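Dihydrodipicolinate synthase (PDB 4XKY) condenses pyruvate with aspartate semialdehyde through a Schiff base, an aldolase-type step on the route to diaminopimelate and lysine, and assembles as a tetramer. Local coordinates at the interface of chains A and B. Numbering follows the deposited sequence. Chains: chain A, Dihydrodipicolinate synthase; chain B, Dihydrodipicolinate synthase.

Contact 1: the interface of chains A and B. Residues chain A 194, 238, 242; chain B 174-175, 178.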
loop_
_atom_site.group_PDB
_atom_site.type_symbol
_atom_site.label_atom_id
_atom_site.label_comp_id
_atom_site.label_asym_id
_atom_site.label_seq_id
_atom_site.Cartn_x
_atom_site.Cartn_y
_atom_site.Cartn_z
ATOM N N GLU A 194 -20.303 5.250 11.938
ATOM C CA GLU A 194 -19.837 6.520 12.479
ATOM C C GLU A 194 -20.170 7.716 11.546
ATOM O O GLU A 194 -20.238 8.849 11.986
ATOM C CB GLU A 194 -18.337 6.439 12.788
ATOM C CG GLU A 194 -17.981 5.388 13.858
ATOM C CD GLU A 194 -17.682 4.020 13.290
ATOM O OE1 GLU A 194 -18.010 3.752 12.096
ATOM O OE2 GLU A 194 -17.091 3.218 14.046
ATOM N N GLN A 238 -25.668 10.771 17.839
ATOM C CA GLN A 238 -24.310 10.586 17.323
ATOM C C GLN A 238 -23.308 10.327 18.473
ATOM O O GLN A 238 -22.399 9.498 18.335
ATOM C CB GLN A 238 -23.872 11.779 16.448
ATOM C CG GLN A 238 -22.474 11.669 15.846
ATOM C CD GLN A 238 -22.343 10.531 14.838
ATOM O OE1 GLN A 238 -23.315 9.828 14.533
ATOM N NE2 GLN A 238 -21.142 10.341 14.323
ATOM N N MET A 242 -20.962 7.221 18.785
ATOM C CA MET A 242 -19.492 7.325 18.856
ATOM C C MET A 242 -18.928 6.679 20.123
ATOM O O MET A 242 -17.806 6.173 20.114
ATOM C CB MET A 242 -18.975 8.754 18.656
ATOM C CG MET A 242 -19.169 9.329 17.250
ATOM S SD MET A 242 -18.718 8.284 15.833
ATOM C CE MET A 242 -16.972 8.058 16.192
ATOM N N GLN B 174 -14.464 11.714 12.767
ATOM C CA GLN B 174 -15.414 11.644 13.890
ATOM C C GLN B 174 -14.809 11.037 15.158
ATOM O O GLN B 174 -15.152 11.458 16.266
ATOM C CB GLN B 174 -16.654 10.842 13.499
ATOM C CG GLN B 174 -17.496 11.526 12.440
ATOM C CD GLN B 174 -18.102 12.805 12.959
ATOM O OE1 GLN B 174 -18.686 12.823 14.041
ATOM N NE2 GLN B 174 -17.970 13.884 12.196
ATOM N N SER B 175 -13.920 10.052 14.998
ATOM C CA SER B 175 -13.214 9.480 16.135
ATOM C C SER B 175 -12.349 10.512 16.856
ATOM O O SER B 175 -12.219 10.452 18.073
ATOM C CB SER B 175 -12.359 8.298 15.711
ATOM O OG SER B 175 -13.173 7.254 15.198
ATOM N N TYR B 178 -14.747 13.033 18.693
ATOM C CA TYR B 178 -15.197 12.409 19.932
ATOM C C TYR B 178 -14.096 12.477 21.010
ATOM O O TYR B 178 -14.366 12.820 22.145
ATOM C CB TYR B 178 -15.649 10.966 19.684
ATOM C CG TYR B 178 -16.178 10.283 20.930
ATOM C CD1 TYR B 178 -17.487 10.483 21.348
ATOM C CD2 TYR B 178 -15.349 9.479 21.715
ATOM C CE1 TYR B 178 -17.972 9.874 22.499
ATOM C CE2 TYR B 178 -15.825 8.866 22.867
ATOM C CZ TYR B 178 -17.138 9.073 23.248
ATOM O OH TYR B 178 -17.639 8.488 24.369
#

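Contact 2: the interface of chains A and B. Residues chain A 169-171, 198; chain B 168, 170, 195, 198.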
loop_
_atom_site.group_PDB
_atom_site.type_symbol
_atom_site.label_atom_id
_atom_site.label_comp_id
_atom_site.label_asym_id
_atom_site.label_seq_id
_atom_site.Cartn_x
_atom_site.Cartn_y
_atom_site.Cartn_z
ATOM N N ASN A 169 -14.320 6.750 3.138
ATOM C CA ASN A 169 -13.915 7.949 2.400
ATOM C C ASN A 169 -15.110 8.715 1.850
ATOM O O ASN A 169 -15.699 8.320 0.838
ATOM C CB ASN A 169 -12.994 7.560 1.247
ATOM C CG ASN A 169 -12.494 8.771 0.480
ATOM O OD1 ASN A 169 -13.202 9.756 0.347
ATOM N ND2 ASN A 169 -11.271 8.715 -0.004
ATOM N N THR A 170 -15.456 9.818 2.507
ATOM C CA THR A 170 -16.669 10.548 2.161
ATOM C C THR A 170 -16.509 11.554 1.037
ATOM O O THR A 170 -17.502 12.004 0.487
ATOM C CB THR A 170 -17.312 11.231 3.393
ATOM O OG1 THR A 170 -16.282 11.634 4.298
ATOM C CG2 THR A 170 -18.244 10.259 4.090
ATOM N N VAL A 171 -15.279 11.889 0.675
ATOM C CA VAL A 171 -15.036 12.632 -0.556
ATOM C C VAL A 171 -15.495 11.755 -1.716
ATOM O O VAL A 171 -16.240 12.183 -2.599
ATOM C CB VAL A 171 -13.542 12.944 -0.747
ATOM C CG1 VAL A 171 -13.260 13.476 -2.155
ATOM C CG2 VAL A 171 -13.092 13.946 0.298
ATOM N N GLU A 198 -24.058 11.794 9.057
ATOM C CA GLU A 198 -23.644 12.897 8.215
ATOM C C GLU A 198 -23.966 12.592 6.742
ATOM O O GLU A 198 -24.349 13.484 5.996
ATOM C CB GLU A 198 -22.185 13.254 8.453
ATOM C CG GLU A 198 -21.180 12.387 7.741
ATOM C CD GLU A 198 -19.785 12.642 8.273
ATOM O OE1 GLU A 198 -18.900 13.050 7.480
ATOM O OE2 GLU A 198 -19.590 12.454 9.494
ATOM N N ALA B 168 -9.572 12.068 3.752
ATOM C CA ALA B 168 -10.946 12.145 3.396
ATOM C C ALA B 168 -11.683 11.091 4.201
ATOM O O ALA B 168 -12.794 10.732 3.836
ATOM C CB ALA B 168 -11.097 11.874 1.911
ATOM N N THR B 170 -13.833 10.086 7.117
ATOM C CA THR B 170 -14.658 10.784 8.090
ATOM C C THR B 170 -14.996 9.932 9.311
ATOM O O THR B 170 -15.363 10.475 10.346
ATOM C CB THR B 170 -15.922 11.437 7.461
ATOM O OG1 THR B 170 -16.570 10.543 6.559
ATOM C CG2 THR B 170 -15.541 12.664 6.715
ATOM N N ILE B 195 -16.248 17.395 1.697
ATOM C CA ILE B 195 -16.778 16.932 2.978
ATOM C C ILE B 195 -16.842 18.045 4.053
ATOM O O ILE B 195 -17.112 17.765 5.233
ATOM C CB ILE B 195 -15.964 15.728 3.524
ATOM C CG1 ILE B 195 -14.460 15.999 3.532
ATOM C CG2 ILE B 195 -16.230 14.487 2.686
ATOM C CD1 ILE B 195 -13.687 15.050 4.432
ATOM N N GLU B 198 -20.699 18.510 5.443
ATOM C CA GLU B 198 -21.182 17.461 6.333
ATOM C C GLU B 198 -20.407 17.455 7.630
ATOM O O GLU B 198 -20.974 17.147 8.662
ATOM C CB GLU B 198 -21.174 16.068 5.689
ATOM C CG GLU B 198 -19.818 15.413 5.524
ATOM C CD GLU B 198 -19.860 14.221 4.580
ATOM O OE1 GLU B 198 -19.603 13.100 5.036
ATOM O OE2 GLU B 198 -20.129 14.397 3.379
#

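Contact 1: the interface of chains A and B
A:Met242 packs against B:Gln174 and B:Tyr178, setting helix 231-247 of chain A on helix 170-180 of chain B, a helix-on-helix contact between two TIM barrels of the DapA family. Chain B hides 65 Å² of A:Met242. Near its root, CB meets the ring of B:Tyr178, 3.5 Å from CD1. From there the side chain runs on along the helix, and the bends at chi2 (-46°) and chi3 turn the methyl CE in towards it, 3.9 Å from CB of B:Gln174 and 3.8 Å from the backbone N of B:Ser175. A flexible, unbranched methionine suits this place because it can serve a ring at one end and a helix surface at the other.

The backbone oxygen of A:Met242 lies over the centre of one face of the B:Tyr178 ring, 4.2 Å above the plane, a packing contact rather than a bond. Tyrosine suits the place because its broad ring gives CB of A:Met242 a surface to lie on.

B:Gln174 crosses A:Met242 at about a right angle, its CB beside the sulfur and methyl while CG lies 3.9 Å from the carbonyl O of A:Glu194. That oxygen already receives a hydrogen bond from NE2 of A:Gln238, at 2.9 Å, which ties helix 231-247 to the 3-10 helix 193-195 and steadies the A:Gln238 amide. OE1 of B:Gln174 stands 3.5 Å from the same NE2, the two amide planes turned 67° apart.

Contact 2: the interface of chains A and B
B:Ala168 and A:Thr170 join two DapA-family barrels where the start of helix 170-180 in one chain meets its counterpart in the other. The carbonyl O of B:Ala168 accepts a hydrogen bond from the backbone N of A:Thr170, 3.1 Å away and approaching almost head-on, with a C=O...N angle of 172°. Small alanine suits the spot, since its backbone must come this near. The packing is tight here: CG2 of A:Val171 presses on CB of B:Ala168 at 3.3 Å, and CG2 of B:Ile195 reaches CB of A:Thr170 at 3.5 Å. Beta-branched residues fill such a seam well because their methyl groups are held close to the backbone.

The two Thr170 side chains point tip to tip, their OG1 hydroxyls modelled 2.5 Å apart as a hydrogen bond of undecided direction. A threonine hydroxyl can both give and accept, so like can pair with like, but the crowding around this pair makes its exact placement doubtful.

Beside them the A:Glu198 and B:Glu198 carboxyl groups meet, their planes 81° apart. The OE1 atoms are modelled 2.5 Å from each other, so short that their placement is doubtful. CG of A:Glu198 sits between its backbone N and carbonyl carbon (chi1 81°), and glutamate's long, extended chain can carry the acid across to its mate. Two ionised groups would repel at this range, so a proton may be shared between them. With a leucine in place of A:Glu198, the acid of B:Glu198 would probably lose its carboxyl neighbour and face aliphatic carbon instead.

Elsewhere the fit is looser: the two Glu198 CB atoms stay 4.1 Å apart, and CA of A:Val171 lies 3.9 Å from CG2 of B:Ile195. Back at the tight end, A:Asn169 suits its place because its small amide can set one face towards the B:Ala168 methyl, the amide oxygen OD1 standing 3.4 Å from CB.

The C-alpha centres of contact 1 and contact 2 are about 13 Å apart along one interface. Both draw on helix 170-180 and the 3-10 helix 193-195; helix 231-247 enters only in contact 1, helix 196-201 only in contact 2. Since contact 2 pairs equivalent residues of the two chains, it probably lies near a twofold axis, and contact 1 is likely to recur with the chains exchanged. Helix 170-180 follows the strand that bears the Schiff-base residue A:Lys164, about 14 Å from the centre of contact 2, so pairing within the tetramer may brace the barrel behind the active site.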